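Local coordinates for putative PLP-dependent aminotransferase (Bacillus cereus ATCC 10987, PDB 3JU7), which probably acts as a pyridoxal phosphate-dependent transaminase of the DegT/DnrJ/EryC1/StrS family, at residues Asp110-Asp115 with Ala137-Trp142; Leu254-Arg259 with Leu352-Thr357. One frame throughout, in Å; residues are numbered along the deposited sequence.

Contact 1. Residues Asp110-Asp115 with Ala137-Trp142; sequences DDWYMD and ATFGSW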
loop_
_atom_site.group_PDB
_atom_site.type_symbol
_atom_site.label_atom_id
_atom_site.label_comp_id
_atom_site.label_asym_id
_atom_site.label_seq_id
_atom_site.Cartn_x
_atom_site.Cartn_y
_atom_site.Cartn_z
ATOM N N ASP A 110 1.110 8.408 33.281
ATOM C CA ASP A 110 1.945 7.246 33.609
ATOM C C ASP A 110 2.012 6.123 32.584
ATOM O O ASP A 110 3.105 5.635 32.283
ATOM C CB ASP A 110 1.555 6.669 34.975
ATOM C CG ASP A 110 0.067 6.363 35.102
ATOM O OD1 ASP A 110 -0.719 6.527 34.129
ATOM O OD2 ASP A 110 -0.302 5.965 36.207
ATOM N N ASP A 111 0.864 5.695 32.052
ATOM C CA ASP A 111 0.854 4.596 31.069
ATOM C C ASP A 111 0.864 5.089 29.625
ATOM O O ASP A 111 1.095 4.308 28.719
ATOM C CB ASP A 111 -0.270 3.565 31.330
ATOM C CG ASP A 111 -1.685 4.141 31.251
ATOM O OD1 ASP A 111 -1.951 5.091 30.481
ATOM O OD2 ASP A 111 -2.557 3.608 31.983
ATOM N N TRP A 112 0.617 6.389 29.458
ATOM C CA TRP A 112 0.651 7.115 28.183
ATOM C C TRP A 112 -0.344 6.623 27.160
ATOM O O TRP A 112 -0.168 6.827 25.966
ATOM C CB TRP A 112 2.054 7.137 27.595
ATOM C CG TRP A 112 3.097 7.461 28.606
ATOM C CD1 TRP A 112 2.946 8.242 29.714
ATOM C CD2 TRP A 112 4.459 7.028 28.597
ATOM N NE1 TRP A 112 4.128 8.309 30.408
ATOM C CE2 TRP A 112 5.075 7.573 29.743
ATOM C CE3 TRP A 112 5.217 6.219 27.741
ATOM C CZ2 TRP A 112 6.424 7.334 30.057
ATOM C CZ3 TRP A 112 6.541 5.989 28.042
ATOM C CH2 TRP A 112 7.134 6.546 29.202
ATOM N N TYR A 113 -1.392 5.964 27.631
ATOM C CA TYR A 113 -2.516 5.653 26.780
ATOM C C TYR A 113 -3.586 6.756 26.907
ATOM O O TYR A 113 -3.607 7.540 27.867
ATOM C CB TYR A 113 -3.151 4.305 27.143
ATOM C CG TYR A 113 -2.206 3.165 27.371
ATOM C CD1 TYR A 113 -1.231 2.847 26.443
ATOM C CD2 TYR A 113 -2.351 2.338 28.473
ATOM C CE1 TYR A 113 -0.383 1.760 26.638
ATOM C CE2 TYR A 113 -1.509 1.261 28.686
ATOM C CZ TYR A 113 -0.517 0.967 27.769
ATOM O OH TYR A 113 0.303 -0.137 27.972
HETATM N N MSE A 114 -4.481 6.769 25.932
HETATM C CA MSE A 114 -5.658 7.620 25.942
HETATM C C MSE A 114 -6.370 7.415 27.288
HETATM O O MSE A 114 -6.571 6.274 27.736
HETATM C CB MSE A 114 -6.531 7.299 24.697
HETATM C CG MSE A 114 -7.694 8.210 24.521
HETATM SE SE MSE A 114 -8.371 8.269 22.758
HETATM C CE MSE A 114 -8.511 6.299 22.549
ATOM N N ASP A 115 -6.658 8.518 27.973
ATOM C CA ASP A 115 -7.331 8.471 29.267
ATOM C C ASP A 115 -8.812 8.148 29.074
ATOM O O ASP A 115 -9.562 8.958 28.543
ATOM C CB ASP A 115 -7.170 9.821 29.980
ATOM C CG ASP A 115 -7.992 9.928 31.261
ATOM O OD1 ASP A 115 -8.965 9.167 31.424
ATOM O OD2 ASP A 115 -7.688 10.806 32.088
ATOM N N ALA A 137 -1.691 1.470 21.339
ATOM C CA ALA A 137 -1.086 0.707 22.428
ATOM C C ALA A 137 0.378 1.166 22.539
ATOM O O ALA A 137 1.331 0.470 22.142
ATOM C CB ALA A 137 -1.204 -0.784 22.166
ATOM N N THR A 138 0.522 2.358 23.101
ATOM C CA THR A 138 1.773 3.112 23.107
ATOM C C THR A 138 3.004 2.275 23.395
ATOM O O THR A 138 3.064 1.562 24.410
ATOM C CB THR A 138 1.689 4.263 24.156
ATOM O OG1 THR A 138 0.499 4.998 23.907
ATOM C CG2 THR A 138 2.913 5.174 24.125
ATOM N N PHE A 139 3.951 2.379 22.464
ATOM C CA PHE A 139 5.287 1.765 22.544
ATOM C C PHE A 139 5.264 0.235 22.699
ATOM O O PHE A 139 6.114 -0.350 23.367
ATOM C CB PHE A 139 6.126 2.440 23.624
ATOM C CG PHE A 139 6.235 3.982 23.489
ATOM C CD1 PHE A 139 6.415 4.592 22.275
ATOM C CD2 PHE A 139 6.244 4.781 24.617
ATOM C CE1 PHE A 139 6.561 5.968 22.172
ATOM C CE2 PHE A 139 6.396 6.139 24.526
ATOM C CZ PHE A 139 6.551 6.739 23.296
ATOM N N GLY A 140 4.292 -0.409 22.062
ATOM C CA GLY A 140 4.245 -1.888 21.999
ATOM C C GLY A 140 3.920 -2.490 23.350
ATOM O O GLY A 140 4.440 -3.508 23.738
ATOM N N SER A 141 3.018 -1.860 24.075
ATOM C CA SER A 141 2.787 -2.224 25.450
ATOM C C SER A 141 1.410 -2.810 25.610
ATOM O O SER A 141 0.593 -2.833 24.668
ATOM C CB SER A 141 2.955 -0.986 26.339
ATOM O OG SER A 141 1.965 -0.034 26.046
ATOM N N TRP A 142 1.150 -3.268 26.820
ATOM C CA TRP A 142 -0.072 -3.958 27.106
ATOM C C TRP A 142 -1.147 -3.007 27.588
ATOM O O TRP A 142 -1.388 -2.877 28.780
ATOM C CB TRP A 142 0.210 -5.022 28.135
ATOM C CG TRP A 142 -0.816 -6.032 28.248
ATOM C CD1 TRP A 142 -1.862 -6.046 29.119
ATOM C CD2 TRP A 142 -0.878 -7.252 27.507
ATOM N NE1 TRP A 142 -2.575 -7.200 28.960
ATOM C CE2 TRP A 142 -2.004 -7.959 27.973
ATOM C CE3 TRP A 142 -0.083 -7.820 26.498
ATOM C CZ2 TRP A 142 -2.386 -9.192 27.447
ATOM C CZ3 TRP A 142 -0.453 -9.039 25.968
ATOM C CH2 TRP A 142 -1.607 -9.722 26.443
#
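Tyr113 and Ser141 meet through their hydroxyls in the tight half of this loop-to-loop contact: Tyr113 OH lies 2.5 Å from Ser141 OG, which sits at the edge of the phenol ring and in its plane. That serine oxygen also donates to the carbonyl O of Thr138, again over 2.5 Å. Thr283 OG1 is a further partner of the phenol. One ring face of Tyr113 is covered by Asp111 O, 3.5 Å above the plane and over the ring centre. Thr138 gives the clear hydrogen bond between the loops, its OG1 donating to Trp112 O over 2.8 Å from above the carbonyl plane, 47° out of it. OG1 stands beside its own backbone N (chi1 -52°), while CG2 lies over one face of the Phe139 ring, offset toward the rim. Trp112 and Phe139 pack rim to rim, Trp112 CE3 to Phe139 CE2 being 3.4 Å, with the ring planes 82° apart. The solvent side begins at Asp110 and Asp111, which stand off the other loop; Asp111 OD1 accepts from Tyr113 N in an Asx turn. Two strand-to-helix connections are thus packed together as buried structural packing: the loops follow strands 101-105 and 130-133 and precede helices 116-126 and 146-153, and Trp112 and Phe139 also touch strands 291-294 and 347-350.

Contact 2. Residues Leu254-Arg259 with Leu352-Thr357; sequences LKERTR and LWEGMT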
loop_
_atom_site.group_PDB
_atom_site.type_symbol
_atom_site.label_atom_id
_atom_site.label_comp_id
_atom_site.label_asym_id
_atom_site.label_seq_id
_atom_site.Cartn_x
_atom_site.Cartn_y
_atom_site.Cartn_z
ATOM N N LEU A 254 12.936 -11.932 20.015
ATOM C CA LEU A 254 12.312 -11.499 21.256
ATOM C C LEU A 254 13.264 -11.618 22.464
ATOM O O LEU A 254 13.322 -10.717 23.314
ATOM C CB LEU A 254 11.076 -12.355 21.506
ATOM C CG LEU A 254 10.328 -12.138 22.815
ATOM C CD1 LEU A 254 9.822 -10.717 22.831
ATOM C CD2 LEU A 254 9.169 -13.143 22.913
ATOM N N LYS A 255 13.997 -12.726 22.536
ATOM C CA LYS A 255 14.983 -12.921 23.595
ATOM C C LYS A 255 16.073 -11.844 23.542
ATOM O O LYS A 255 16.390 -11.252 24.535
ATOM C CB LYS A 255 15.615 -14.335 23.532
ATOM N N GLU A 256 16.633 -11.598 22.371
ATOM C CA GLU A 256 17.633 -10.550 22.183
ATOM C C GLU A 256 17.125 -9.190 22.712
ATOM O O GLU A 256 17.819 -8.532 23.481
ATOM C CB GLU A 256 17.979 -10.481 20.692
ATOM C CG GLU A 256 18.895 -9.365 20.241
ATOM C CD GLU A 256 20.338 -9.568 20.629
ATOM O OE1 GLU A 256 20.665 -10.580 21.297
ATOM O OE2 GLU A 256 21.164 -8.702 20.262
ATOM N N ARG A 257 15.900 -8.806 22.329
ATOM C CA ARG A 257 15.333 -7.507 22.743
ATOM C C ARG A 257 15.028 -7.438 24.224
ATOM O O ARG A 257 15.241 -6.399 24.874
ATOM C CB ARG A 257 14.038 -7.176 21.985
ATOM C CG ARG A 257 14.258 -6.631 20.640
ATOM C CD ARG A 257 12.976 -6.374 19.857
ATOM N NE ARG A 257 13.405 -6.037 18.517
ATOM C CZ ARG A 257 13.852 -4.843 18.131
ATOM N NH1 ARG A 257 13.854 -3.806 18.947
ATOM N NH2 ARG A 257 14.285 -4.689 16.888
ATOM N N THR A 258 14.493 -8.532 24.766
ATOM C CA THR A 258 14.226 -8.557 26.189
ATOM C C THR A 258 15.520 -8.403 26.965
ATOM O O THR A 258 15.587 -7.615 27.877
ATOM C CB THR A 258 13.509 -9.812 26.601
ATOM O OG1 THR A 258 12.300 -9.917 25.840
ATOM C CG2 THR A 258 13.190 -9.751 28.104
ATOM N N ARG A 259 16.564 -9.120 26.566
ATOM C CA ARG A 259 17.859 -9.007 27.227
ATOM C C ARG A 259 18.349 -7.581 27.246
ATOM O O ARG A 259 18.815 -7.121 28.276
ATOM C CB ARG A 259 18.933 -9.848 26.538
ATOM C CG ARG A 259 18.953 -11.298 26.964
ATOM C CD ARG A 259 20.385 -11.820 27.193
ATOM N NE ARG A 259 21.324 -11.394 26.147
ATOM C CZ ARG A 259 21.418 -11.930 24.927
ATOM N NH1 ARG A 259 20.631 -12.938 24.555
ATOM N NH2 ARG A 259 22.317 -11.456 24.067
ATOM N N LEU A 352 17.866 0.992 20.783
ATOM C CA LEU A 352 17.810 -0.403 21.126
ATOM C C LEU A 352 17.651 -1.132 19.802
ATOM O O LEU A 352 16.796 -0.777 19.037
ATOM C CB LEU A 352 16.623 -0.667 22.041
ATOM C CG LEU A 352 16.514 -2.024 22.753
ATOM C CD1 LEU A 352 15.561 -1.897 23.978
ATOM C CD2 LEU A 352 16.045 -3.094 21.825
ATOM N N TRP A 353 18.521 -2.090 19.497
ATOM C CA TRP A 353 18.408 -2.897 18.280
ATOM C C TRP A 353 19.171 -4.188 18.478
ATOM O O TRP A 353 20.022 -4.263 19.366
ATOM C CB TRP A 353 18.930 -2.188 17.019
ATOM C CG TRP A 353 19.943 -1.109 17.242
ATOM C CD1 TRP A 353 19.689 0.227 17.341
ATOM C CD2 TRP A 353 21.357 -1.261 17.393
ATOM N NE1 TRP A 353 20.853 0.916 17.535
ATOM C CE2 TRP A 353 21.894 0.027 17.577
ATOM C CE3 TRP A 353 22.218 -2.355 17.388
ATOM C CZ2 TRP A 353 23.244 0.248 17.748
ATOM C CZ3 TRP A 353 23.558 -2.141 17.555
ATOM C CH2 TRP A 353 24.064 -0.850 17.740
ATOM N N GLU A 354 18.846 -5.185 17.649
ATOM C CA GLU A 354 19.459 -6.500 17.727
ATOM C C GLU A 354 20.941 -6.332 17.513
ATOM O O GLU A 354 21.361 -5.690 16.557
ATOM C CB GLU A 354 18.905 -7.462 16.659
ATOM C CG GLU A 354 17.411 -7.833 16.819
ATOM C CD GLU A 354 16.915 -8.733 15.677
ATOM O OE1 GLU A 354 17.594 -9.729 15.382
ATOM O OE2 GLU A 354 15.861 -8.445 15.063
ATOM N N GLY A 355 21.726 -6.884 18.415
ATOM C CA GLY A 355 23.161 -6.791 18.323
ATOM C C GLY A 355 23.693 -5.818 19.320
ATOM O O GLY A 355 24.865 -5.848 19.608
HETATM N N MSE A 356 22.858 -4.946 19.866
HETATM C CA MSE A 356 23.359 -4.059 20.917
HETATM C C MSE A 356 24.010 -4.845 22.080
HETATM O O MSE A 356 23.407 -5.761 22.622
HETATM C CB MSE A 356 22.247 -3.179 21.445
HETATM C CG MSE A 356 22.796 -2.013 22.235
HETATM SE SE MSE A 356 21.433 -0.736 22.513
HETATM C CE MSE A 356 21.386 0.093 20.800
ATOM N N THR A 357 25.242 -4.496 22.446
ATOM C CA THR A 357 25.953 -5.172 23.542
ATOM C C THR A 357 25.709 -4.490 24.882
ATOM O O THR A 357 25.377 -3.299 24.931
ATOM C CB THR A 357 27.470 -5.120 23.314
ATOM O OG1 THR A 357 27.835 -3.763 23.050
ATOM C CG2 THR A 357 27.909 -6.010 22.116
#
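Arg257 and Glu256, neighbours on helix 250-270, pack against Leu352 and Glu354 of the loop that holds a type II beta turn, Trp353 to Met356. Arg257 and Glu256 have the most surface buried here, followed by Glu354. The turn is closed by Met356 N donating to Trp353 O. Glu256 carries the polar link. Its CG is anti to the backbone N (chi1 174°), and the chain then bends at chi2, 74°, which turns the carboxylate toward the turn. OE2 accepts from Gly355 N at 2.7 Å, on the anti side of the carboxylate and only 16° out of its plane, so the helix side chain grips a backbone N-H within the turn. Farther back along the same side chain, CG of Glu256 lies 4.0 Å from CG of Glu354, an aliphatic contact in which the chains cross obliquely. The other oxygen, OE1, pairs with Arg259 NH2 nearly one helical turn on; it lies well out of the guanidinium plane, a pairing of charges without a directed N-H.

Arg257 is extended from CG to NE and sets CG and NH1 against Leu352 CD2. The strongest polar partner of this guanidinium is the carbonyl O of Gln288, bound by NH1. Glu354 OE2 is near NH2 but beyond salt-bridge range; it pairs instead with Lys253, one helical turn before Arg257. Leu352 also touches Ile260 and Ser261 of the helix, placing the loop that leads from strand 347-350 to helix 358-368 on its flank. At the closest approach of Arg257 to Leu352, NH1 is 3.7 Å from CD2.

Overall arrangement
Contacts 1 and 2 follow one another along the chain, the first closing before the second opens, and both belong to the aminotransferase family fold. Their centres are 22 Å apart and their nearest atoms about 9 Å apart, so they do not touch. Strand 347-350 connects them: Ile347 meets Trp112 and Phe139 of contact 1, and the loop that follows the strand supplies 352-357 to contact 2. Contact 1 is the deeper, its centre 11 Å from that of the chain against 19 Å for contact 2. Both lie away from Lys191, the predicted pyridoxal phosphate lysine, although Arg257 of contact 2 touches Pro192.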